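Side-chain contacts in DR2417 (Deinococcus radiodurans, PDB 4XWW), which probably degrades and matures RNA as a dimeric 5'-3' exonuclease, possibly also an endonuclease, of the metallo-beta-lactamase superfamily: residues V354-I357 and V358-Y362; V463-D466 and V467-D470; L192-V195 and E196-K200. All coordinates share one frame; numbering follows the deposited sequence.

Contact 1 of 3, residues V354-I357 and V358-Y362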
ATOM      1  N   VAL A 354      -4.172  -7.073  -3.385  1.00 22.29           N
ATOM      2  CA  VAL A 354      -5.481  -7.673  -3.188  1.00 17.83           C
ATOM      3  C   VAL A 354      -6.550  -6.941  -4.007  1.00 18.06           C
ATOM      4  O   VAL A 354      -7.414  -7.581  -4.599  1.00 18.48           O
ATOM      5  CB  VAL A 354      -5.878  -7.693  -1.711  1.00 16.88           C
ATOM      6  CG1 VAL A 354      -7.287  -8.256  -1.550  1.00 17.99           C
ATOM      7  CG2 VAL A 354      -4.860  -8.565  -0.929  1.00 15.32           C
ATOM      8  N   ASN A 355      -6.488  -5.612  -4.041  1.00 18.78           N
ATOM      9  CA  ASN A 355      -7.485  -4.833  -4.807  1.00 19.72           C
ATOM     10  C   ASN A 355      -7.445  -5.184  -6.273  1.00 21.67           C
ATOM     11  O   ASN A 355      -8.482  -5.172  -6.977  1.00 21.16           O
ATOM     12  CB  ASN A 355      -7.247  -3.337  -4.623  1.00 20.50           C
ATOM     13  CG  ASN A 355      -8.308  -2.505  -5.296  1.00 21.82           C
ATOM     14  OD1 ASN A 355      -9.477  -2.580  -4.941  1.00 22.57           O
ATOM     15  ND2 ASN A 355      -7.902  -1.704  -6.273  1.00 24.83           N
ATOM     16  N   LEU A 356      -6.243  -5.488  -6.749  1.00 18.37           N
ATOM     17  CA  LEU A 356      -6.056  -5.768  -8.159  1.00 23.37           C
ATOM     18  C   LEU A 356      -6.815  -7.045  -8.483  1.00 21.40           C
ATOM     19  O   LEU A 356      -7.501  -7.143  -9.498  1.00 23.61           O
ATOM     20  CB  LEU A 356      -4.576  -5.918  -8.505  1.00 26.65           C
ATOM     21  CG  LEU A 356      -4.279  -6.459  -9.902  1.00 34.73           C
ATOM     22  CD1 LEU A 356      -4.856  -5.521 -10.953  1.00 32.39           C
ATOM     23  CD2 LEU A 356      -2.785  -6.635 -10.096  1.00 30.64           C
ATOM     24  N   ILE A 357      -6.699  -8.014  -7.584  1.00 20.48           N
ATOM     25  CA  ILE A 357      -7.350  -9.295  -7.787  1.00 21.26           C
ATOM     26  C   ILE A 357      -8.856  -9.141  -7.657  1.00 17.94           C
ATOM     27  O   ILE A 357      -9.603  -9.712  -8.458  1.00 23.08           O
ATOM     28  CB  ILE A 357      -6.821 -10.351  -6.805  1.00 27.51           C
ATOM     29  CG1 ILE A 357      -5.442 -10.799  -7.292  1.00 38.22           C
ATOM     30  CG2 ILE A 357      -7.777 -11.541  -6.733  1.00 28.51           C
ATOM     31  CD1 ILE A 357      -4.751 -11.782  -6.384  1.00 46.73           C
ATOM     32  N   VAL A 358      -9.294  -8.345  -6.687  1.00 18.21           N
ATOM     33  CA  VAL A 358     -10.728  -8.150  -6.493  1.00 21.17           C
ATOM     34  C   VAL A 358     -11.365  -7.553  -7.748  1.00 23.82           C
ATOM     35  O   VAL A 358     -12.397  -8.035  -8.222  1.00 17.21           O
ATOM     36  CB  VAL A 358     -11.009  -7.273  -5.261  1.00 16.93           C
ATOM     37  CG1 VAL A 358     -12.472  -6.777  -5.260  1.00 13.78           C
ATOM     38  CG2 VAL A 358     -10.713  -8.086  -3.995  1.00 16.39           C
ATOM     39  N   ASN A 359     -10.755  -6.515  -8.315  1.00 19.23           N
ATOM     40  CA  ASN A 359     -11.322  -5.933  -9.526  1.00 19.04           C
ATOM     41  C   ASN A 359     -11.327  -6.895 -10.716  1.00 21.28           C
ATOM     42  O   ASN A 359     -12.262  -6.882 -11.517  1.00 25.35           O
ATOM     43  CB  ASN A 359     -10.591  -4.631  -9.894  1.00 24.17           C
ATOM     44  CG  ASN A 359     -11.096  -3.456  -9.089  1.00 22.26           C
ATOM     45  OD1 ASN A 359     -12.290  -3.209  -9.046  1.00 21.01           O
ATOM     46  ND2 ASN A 359     -10.202  -2.769  -8.391  1.00 23.80           N
ATOM     47  N   ARG A 360     -10.304  -7.737 -10.837  1.00 18.35           N
ATOM     48  CA  ARG A 360     -10.311  -8.714 -11.918  1.00 20.47           C
ATOM     49  C   ARG A 360     -11.422  -9.742 -11.717  1.00 18.46           C
ATOM     50  O   ARG A 360     -12.053 -10.161 -12.697  1.00 20.83           O
ATOM     51  CB  ARG A 360      -8.963  -9.423 -12.051  1.00 23.64           C
ATOM     52  CG  ARG A 360      -7.799  -8.511 -12.455  1.00 27.28           C
ATOM     53  CD  ARG A 360      -7.846  -8.114 -13.911  1.00 50.63           C
ATOM     54  NE  ARG A 360      -6.999  -6.951 -14.170  1.00 64.40           N
ATOM     55  CZ  ARG A 360      -7.399  -5.689 -14.030  1.00 60.79           C
ATOM     56  NH1 ARG A 360      -8.638  -5.423 -13.632  1.00 51.31           N
ATOM     57  NH2 ARG A 360      -6.563  -4.689 -14.284  1.00 60.29           N
ATOM     58  N   LEU A 361     -11.633 -10.166 -10.470  1.00 20.21           N
ATOM     59  CA  LEU A 361     -12.732 -11.076 -10.173  1.00 20.63           C
ATOM     60  C   LEU A 361     -14.072 -10.450 -10.569  1.00 24.09           C
ATOM     61  O   LEU A 361     -14.882 -11.104 -11.221  1.00 21.78           O
ATOM     62  CB  LEU A 361     -12.732 -11.468  -8.690  1.00 19.97           C
ATOM     63  CG  LEU A 361     -11.509 -12.275  -8.285  1.00 18.69           C
ATOM     64  CD1 LEU A 361     -11.440 -12.421  -6.741  1.00 22.57           C
ATOM     65  CD2 LEU A 361     -11.519 -13.652  -8.968  1.00 20.45           C
ATOM     66  N   TYR A 362     -14.289  -9.180 -10.213  1.00 23.68           N
ATOM     67  CA  TYR A 362     -15.530  -8.500 -10.586  1.00 21.38           C
ATOM     68  C   TYR A 362     -15.704  -8.451 -12.100  1.00 23.59           C
ATOM     69  O   TYR A 362     -16.813  -8.604 -12.607  1.00 20.53           O
ATOM     70  CB  TYR A 362     -15.591  -7.063 -10.018  1.00 19.19           C
ATOM     71  CG  TYR A 362     -16.145  -6.973  -8.618  1.00 16.77           C
ATOM     72  CD1 TYR A 362     -17.518  -7.027  -8.382  1.00 19.43           C
ATOM     73  CD2 TYR A 362     -15.296  -6.847  -7.525  1.00 18.92           C
ATOM     74  CE1 TYR A 362     -18.033  -6.942  -7.106  1.00 22.26           C
ATOM     75  CE2 TYR A 362     -15.803  -6.773  -6.234  1.00 19.11           C
ATOM     76  CZ  TYR A 362     -17.166  -6.824  -6.033  1.00 22.13           C
ATOM     77  OH  TYR A 362     -17.655  -6.744  -4.754  1.00 18.84           O
TER
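One face of the Arg-360 guanidinium carries Leu-356 CD1, which sits 3.7 Å above its plane and is offset toward the rim. The nearest atom of the group is Arg-360 NH2, 3.8 Å from Leu-356 CD1. The arginine chain bends at chi2 (-74°), and this brings its flat end back over the leucine one turn earlier. Its NH1 makes a salt bridge to Glu-363. The Asn-355 and Asn-359 amides stand nearly perpendicular, with their planes 87° apart. Asn-355 ND2 and Asn-359 ND2 are 3.3 Å apart; both are donors, so they do not bond to each other. Each ND2 instead donates to Glu-405 OE1 of the second subunit. Asn-355 OD1 accepts from Arg-407 NH1 of the second subunit, and Asn-359 OD1 from Arg-407 N of that subunit. The shared acceptor, Glu-405 OE1, is consistent with two amide nitrogens lying this close. Val-358 CG1 lies at the edge of the Tyr-362 ring, in its plane. On the buried side, Ile-357 and Leu-361 run side by side and point the same way, with Ile-357 CG2 3.8 Å from Leu-361 CD1. Val-354 CG1 and Val-358 CG2 meet more loosely at 4.2 Å. Four i to i+4 backbone bonds join the two turns. The helix 351-364 is the crossover of the beta-alpha-beta unit formed with strands 339-342 and 367-369 in the beta-CASP region. Leu-361 packs on Val-340 and Val-368 of those strands, Ile-357 and Leu-356 meet helix 320-326, and the asparagines face the second subunit.

Contact 2 of 3, residues V463-D466 and V467-D470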
ATOM      1  N   VAL A 463      22.960  -8.411  -0.493  1.00 33.23           N
ATOM      2  CA  VAL A 463      22.217  -7.213  -0.839  1.00 36.53           C
ATOM      3  C   VAL A 463      22.090  -6.390   0.432  1.00 37.50           C
ATOM      4  O   VAL A 463      21.619  -6.887   1.460  1.00 34.76           O
ATOM      5  CB  VAL A 463      20.821  -7.527  -1.425  1.00 39.07           C
ATOM      6  CG1 VAL A 463      20.038  -6.232  -1.673  1.00 37.94           C
ATOM      7  CG2 VAL A 463      20.949  -8.321  -2.716  1.00 39.19           C
ATOM      8  N   ASN A 464      22.519  -5.137   0.379  1.00 33.57           N
ATOM      9  CA  ASN A 464      22.376  -4.276   1.543  1.00 37.93           C
ATOM     10  C   ASN A 464      21.659  -2.986   1.177  1.00 35.35           C
ATOM     11  O   ASN A 464      21.176  -2.844   0.053  1.00 38.20           O
ATOM     12  CB  ASN A 464      23.745  -3.990   2.184  1.00 41.42           C
ATOM     13  CG  ASN A 464      24.674  -3.188   1.280  1.00 44.55           C
ATOM     14  OD1 ASN A 464      24.285  -2.723   0.206  1.00 42.64           O
ATOM     15  ND2 ASN A 464      25.915  -3.020   1.724  1.00 47.23           N
ATOM     16  N   ASP A 465      21.591  -2.053   2.118  1.00 36.57           N
ATOM     17  CA  ASP A 465      20.822  -0.829   1.922  1.00 44.00           C
ATOM     18  C   ASP A 465      21.406   0.049   0.809  1.00 47.96           C
ATOM     19  O   ASP A 465      20.671   0.739   0.103  1.00 51.86           O
ATOM     20  CB  ASP A 465      20.729  -0.041   3.231  1.00 48.33           C
ATOM     21  CG  ASP A 465      19.617  -0.546   4.143  1.00 50.61           C
ATOM     22  OD1 ASP A 465      18.696  -1.225   3.644  1.00 43.55           O
ATOM     23  OD2 ASP A 465      19.659  -0.257   5.358  1.00 56.41           O
ATOM     24  N   ASP A 466      22.723   0.015   0.644  1.00 53.00           N
ATOM     25  CA  ASP A 466      23.367   0.755  -0.438  1.00 50.05           C
ATOM     26  C   ASP A 466      22.921   0.215  -1.792  1.00 51.23           C
ATOM     27  O   ASP A 466      22.634   0.979  -2.713  1.00 53.71           O
ATOM     28  CB  ASP A 466      24.891   0.689  -0.312  1.00 54.59           C
ATOM     29  CG  ASP A 466      25.426   1.572   0.804  1.00 59.19           C
ATOM     30  OD1 ASP A 466      24.676   2.441   1.294  1.00 64.34           O
ATOM     31  OD2 ASP A 466      26.603   1.406   1.182  1.00 61.94           O
ATOM     32  N   VAL A 467      22.860  -1.109  -1.902  1.00 44.75           N
ATOM     33  CA  VAL A 467      22.380  -1.764  -3.114  1.00 40.92           C
ATOM     34  C   VAL A 467      20.916  -1.404  -3.390  1.00 42.33           C
ATOM     35  O   VAL A 467      20.534  -1.126  -4.535  1.00 47.14           O
ATOM     36  CB  VAL A 467      22.518  -3.299  -3.013  1.00 34.47           C
ATOM     37  CG1 VAL A 467      21.910  -3.976  -4.230  1.00 34.72           C
ATOM     38  CG2 VAL A 467      23.974  -3.710  -2.824  1.00 36.41           C
ATOM     39  N   LEU A 468      20.098  -1.408  -2.340  1.00 34.84           N
ATOM     40  CA  LEU A 468      18.678  -1.088  -2.477  1.00 37.78           C
ATOM     41  C   LEU A 468      18.450   0.341  -2.963  1.00 45.99           C
ATOM     42  O   LEU A 468      17.571   0.592  -3.787  1.00 47.04           O
ATOM     43  CB  LEU A 468      17.946  -1.286  -1.152  1.00 37.98           C
ATOM     44  CG  LEU A 468      17.847  -2.712  -0.628  1.00 38.97           C
ATOM     45  CD1 LEU A 468      16.947  -2.731   0.596  1.00 39.59           C
ATOM     46  CD2 LEU A 468      17.311  -3.638  -1.706  1.00 30.89           C
ATOM     47  N   LEU A 469      19.230   1.271  -2.421  1.00 48.29           N
ATOM     48  CA  LEU A 469      19.114   2.681  -2.766  1.00 54.60           C
ATOM     49  C   LEU A 469      19.353   2.877  -4.254  1.00 44.89           C
ATOM     50  O   LEU A 469      18.670   3.666  -4.911  1.00 56.31           O
ATOM     51  CB  LEU A 469      20.101   3.512  -1.943  1.00 58.22           C
ATOM     52  CG  LEU A 469      20.180   5.023  -2.167  1.00 58.24           C
ATOM     53  CD1 LEU A 469      20.650   5.701  -0.893  1.00 56.09           C
ATOM     54  CD2 LEU A 469      21.121   5.375  -3.317  1.00 61.03           C
ATOM     55  N   ASP A 470      20.335   2.155  -4.776  1.00 46.92           N
ATOM     56  CA  ASP A 470      20.602   2.149  -6.202  1.00 49.23           C
ATOM     57  C   ASP A 470      19.380   1.621  -6.950  1.00 47.18           C
ATOM     58  O   ASP A 470      18.972   2.198  -7.956  1.00 44.24           O
ATOM     59  CB  ASP A 470      21.845   1.310  -6.523  1.00 55.17           C
ATOM     60  CG  ASP A 470      23.135   1.948  -6.012  1.00 65.77           C
ATOM     61  OD1 ASP A 470      23.101   3.125  -5.590  1.00 71.82           O
ATOM     62  OD2 ASP A 470      24.187   1.278  -6.043  1.00 64.68           O
TER
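Asn-464 OD1 accepts a hydrogen bond from Val-467 N at 3.0 Å. The N-H...O angle is 163°, and the donor lies almost in line with the side-chain C=O. This bond caps the helix that starts at Asp-465. It is possible because Asn-464 CG stands between its own backbone N and carbonyl carbon (chi1 65°), which turns the amide oxygen toward the first turn. Asn-464 OD1 also lies 3.2 Å from Val-467 CG2, so the valine methyl packs against the cap. Asn-464 O accepts from Leu-468 N at 3.0 Å, and Asp-465 O accepts from Leu-469 N. A further bond, from Asp-470 N to Asp-466 O, is weak. Val-463, just before the cap, closes the apolar side of the turn. Val-463 CG1 reaches Leu-468 CD2 at 3.8 Å and Val-467 CG1 at 3.9 Å, and the Val-463 side chain crosses both at about a right angle. Asp-465 OD1 is 3.8 Å from Leu-468 CD1, but its polar partner is Tyr-454 OH. The buried Asn-464 N has no partner in the model. Asp-465 and Asp-466 at this end would be expected to interact favourably with the helix dipole. Val-463 also packs on Asp-456, a manganese ligand, while Val-467 touches Gly-498 of the second subunit. The arrangement is an asparagine N-cap with a hydrophobic staple between Val-463 and Leu-468, and Val-467 is an added apolar neighbour. It starts helix 465-477 beside the manganese site.

Contact 3 of 3, residues L192-V195 and E196-K200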
ATOM      1  N   LEU A 192      -6.437 -19.586  30.697  1.00 21.66           N
ATOM      2  CA  LEU A 192      -6.554 -18.374  31.508  1.00 23.66           C
ATOM      3  C   LEU A 192      -6.444 -18.693  32.996  1.00 20.96           C
ATOM      4  O   LEU A 192      -6.076 -17.837  33.794  1.00 23.65           O
ATOM      5  CB  LEU A 192      -7.865 -17.643  31.213  1.00 23.34           C
ATOM      6  CG  LEU A 192      -7.988 -17.114  29.784  1.00 27.12           C
ATOM      7  CD1 LEU A 192      -9.271 -16.318  29.611  1.00 31.17           C
ATOM      8  CD2 LEU A 192      -6.760 -16.283  29.416  1.00 24.46           C
ATOM      9  N   GLU A 193      -6.780 -19.926  33.361  1.00 23.36           N
ATOM     10  CA  GLU A 193      -6.584 -20.409  34.727  1.00 23.06           C
ATOM     11  C   GLU A 193      -5.106 -20.310  35.095  1.00 25.43           C
ATOM     12  O   GLU A 193      -4.745 -19.814  36.170  1.00 25.63           O
ATOM     13  CB  GLU A 193      -7.082 -21.851  34.838  1.00 24.04           C
ATOM     14  CG  GLU A 193      -6.967 -22.475  36.210  1.00 36.43           C
ATOM     15  CD  GLU A 193      -7.458 -23.913  36.221  1.00 54.15           C
ATOM     16  OE1 GLU A 193      -7.035 -24.698  35.343  1.00 55.08           O
ATOM     17  OE2 GLU A 193      -8.274 -24.258  37.102  1.00 64.01           O
ATOM     18  N   ARG A 194      -4.241 -20.759  34.189  1.00 22.52           N
ATOM     19  CA  ARG A 194      -2.807 -20.758  34.474  1.00 24.86           C
ATOM     20  C   ARG A 194      -2.283 -19.339  34.546  1.00 21.15           C
ATOM     21  O   ARG A 194      -1.433 -19.022  35.372  1.00 22.07           O
ATOM     22  CB  ARG A 194      -2.020 -21.537  33.419  1.00 24.53           C
ATOM     23  CG  ARG A 194      -0.524 -21.527  33.681  1.00 21.54           C
ATOM     24  CD  ARG A 194      -0.235 -22.346  34.968  1.00 18.95           C
ATOM     25  NE  ARG A 194       1.154 -22.349  35.453  1.00 23.34           N
ATOM     26  CZ  ARG A 194       1.677 -21.435  36.271  1.00 22.06           C
ATOM     27  NH1 ARG A 194       0.947 -20.380  36.669  1.00 24.44           N
ATOM     28  NH2 ARG A 194       2.930 -21.562  36.688  1.00 25.86           N
ATOM     29  N   VAL A 195      -2.786 -18.487  33.652  1.00 19.70           N
ATOM     30  CA  VAL A 195      -2.366 -17.093  33.612  1.00 18.67           C
ATOM     31  C   VAL A 195      -2.796 -16.377  34.899  1.00 21.92           C
ATOM     32  O   VAL A 195      -2.015 -15.634  35.499  1.00 24.02           O
ATOM     33  CB  VAL A 195      -2.940 -16.381  32.359  1.00 25.86           C
ATOM     34  CG1 VAL A 195      -2.732 -14.872  32.439  1.00 24.72           C
ATOM     35  CG2 VAL A 195      -2.309 -16.964  31.064  1.00 21.98           C
ATOM     36  N   GLU A 196      -4.033 -16.614  35.324  1.00 21.09           N
ATOM     37  CA  GLU A 196      -4.521 -16.020  36.566  1.00 20.02           C
ATOM     38  C   GLU A 196      -3.692 -16.492  37.772  1.00 23.93           C
ATOM     39  O   GLU A 196      -3.374 -15.709  38.673  1.00 23.17           O
ATOM     40  CB  GLU A 196      -5.997 -16.354  36.776  1.00 21.38           C
ATOM     41  CG  GLU A 196      -6.532 -15.834  38.103  1.00 34.48           C
ATOM     42  CD  GLU A 196      -8.042 -15.765  38.142  1.00 48.19           C
ATOM     43  OE1 GLU A 196      -8.694 -16.580  37.453  1.00 41.77           O
ATOM     44  OE2 GLU A 196      -8.573 -14.889  38.861  1.00 56.67           O
ATOM     45  N   GLN A 197      -3.344 -17.781  37.788  1.00 23.09           N
ATOM     46  CA  GLN A 197      -2.488 -18.322  38.840  1.00 25.22           C
ATOM     47  C   GLN A 197      -1.137 -17.617  38.831  1.00 24.09           C
ATOM     48  O   GLN A 197      -0.594 -17.318  39.880  1.00 22.78           O
ATOM     49  CB  GLN A 197      -2.287 -19.836  38.676  1.00 21.80           C
ATOM     50  CG  GLN A 197      -1.444 -20.494  39.775  1.00 22.04           C
ATOM     51  CD  GLN A 197      -2.079 -20.387  41.159  1.00 28.16           C
ATOM     52  OE1 GLN A 197      -3.288 -20.567  41.320  1.00 33.22           O
ATOM     53  NE2 GLN A 197      -1.276 -20.058  42.145  1.00 27.61           N
ATOM     54  N   ALA A 198      -0.614 -17.337  37.636  1.00 23.19           N
ATOM     55  CA  ALA A 198       0.689 -16.691  37.524  1.00 25.44           C
ATOM     56  C   ALA A 198       0.624 -15.304  38.155  1.00 24.86           C
ATOM     57  O   ALA A 198       1.538 -14.893  38.857  1.00 23.78           O
ATOM     58  CB  ALA A 198       1.144 -16.605  36.043  1.00 20.56           C
ATOM     59  N   GLY A 199      -0.481 -14.603  37.924  1.00 22.94           N
ATOM     60  CA  GLY A 199      -0.719 -13.320  38.569  1.00 22.00           C
ATOM     61  C   GLY A 199      -0.711 -13.407  40.099  1.00 23.45           C
ATOM     62  O   GLY A 199      -0.189 -12.520  40.774  1.00 24.47           O
ATOM     63  N   LYS A 200      -1.287 -14.467  40.656  1.00 24.88           N
ATOM     64  CA  LYS A 200      -1.304 -14.640  42.116  1.00 23.82           C
ATOM     65  C   LYS A 200       0.076 -15.015  42.665  1.00 26.36           C
ATOM     66  O   LYS A 200       0.487 -14.535  43.721  1.00 25.65           O
ATOM     67  CB  LYS A 200      -2.338 -15.700  42.530  1.00 23.73           C
ATOM     68  CG  LYS A 200      -3.748 -15.386  42.034  1.00 27.33           C
ATOM     69  CD  LYS A 200      -4.776 -16.403  42.513  1.00 32.11           C
ATOM     70  CE  LYS A 200      -6.167 -16.003  42.017  1.00 26.58           C
ATOM     71  NZ  LYS A 200      -7.225 -17.030  42.236  1.00 31.50           N
TER
HETATM   72  O   HOH W   1      -9.059 -16.979  34.746  1.00 43.47           O
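Glu-196, Val-195 and Arg-194 carry this contact in helix 192-201, the crossover of a beta-alpha-beta unit with strands 168-172 and 205-209 in the metallo-beta-lactamase region. Glu-196 N donates to Leu-192 O at 2.8 Å, and Glu-196 CB rests 3.3 Å from that same oxygen. Val-195 is buried; its side chain packs on Leu-393 and Thr-394 of helix 384-394. Its carbonyl oxygen accepts from Gly-199 N. Ala-198 CB lies 3.3 Å from Val-195 O and packs on Ile-162 of strand 159-165. Arg-194 also meets Ile-162. Its CG is anti to the backbone N (chi1 179°), and the chain then bends at chi2 (68°). That bend carries Arg-194 NH1 along the helix to within 3.8 Å of both Gln-197 CB and Ala-198 CB. Arg-194 NH1 is 3.6 Å from Ala-198 N, which lies at the edge of the guanidinium; both nitrogens carry hydrogens, and Ala-198 N donates to Arg-194 O. Arg-194 NH2 makes a salt bridge to Glu-147, which ties the helix to strand 144-150. Glu-196 extends beyond CG on a different side of the helix. A water donates to Glu-196 OE1 at 2.8 Å and, more weakly, to Leu-192 O at 3.2 Å.

In the fold
Along the chain contact 3 comes first, then contact 1, then contact 2. Each lies within or at the start of a single helix: 192-201, 351-364 and 465-477. Contacts 3 and 1 lie in the metallo-beta-lactamase and beta-CASP regions. Contact 2 opens helix 465-477, whose residues 467-470 belong to the C-terminal family region. None touches another. The centres of contacts 1 and 2 are about 32 Å apart, those of contacts 1 and 3 about 46 Å, and those of contacts 2 and 3 about 48 Å. Contacts 2 and 3 lie on opposite sides of the chain's centre. Contacts 1 and 2 both meet the second subunit, so two separate regions take part in the dimer. Contact 3 lies away from the dimer interface.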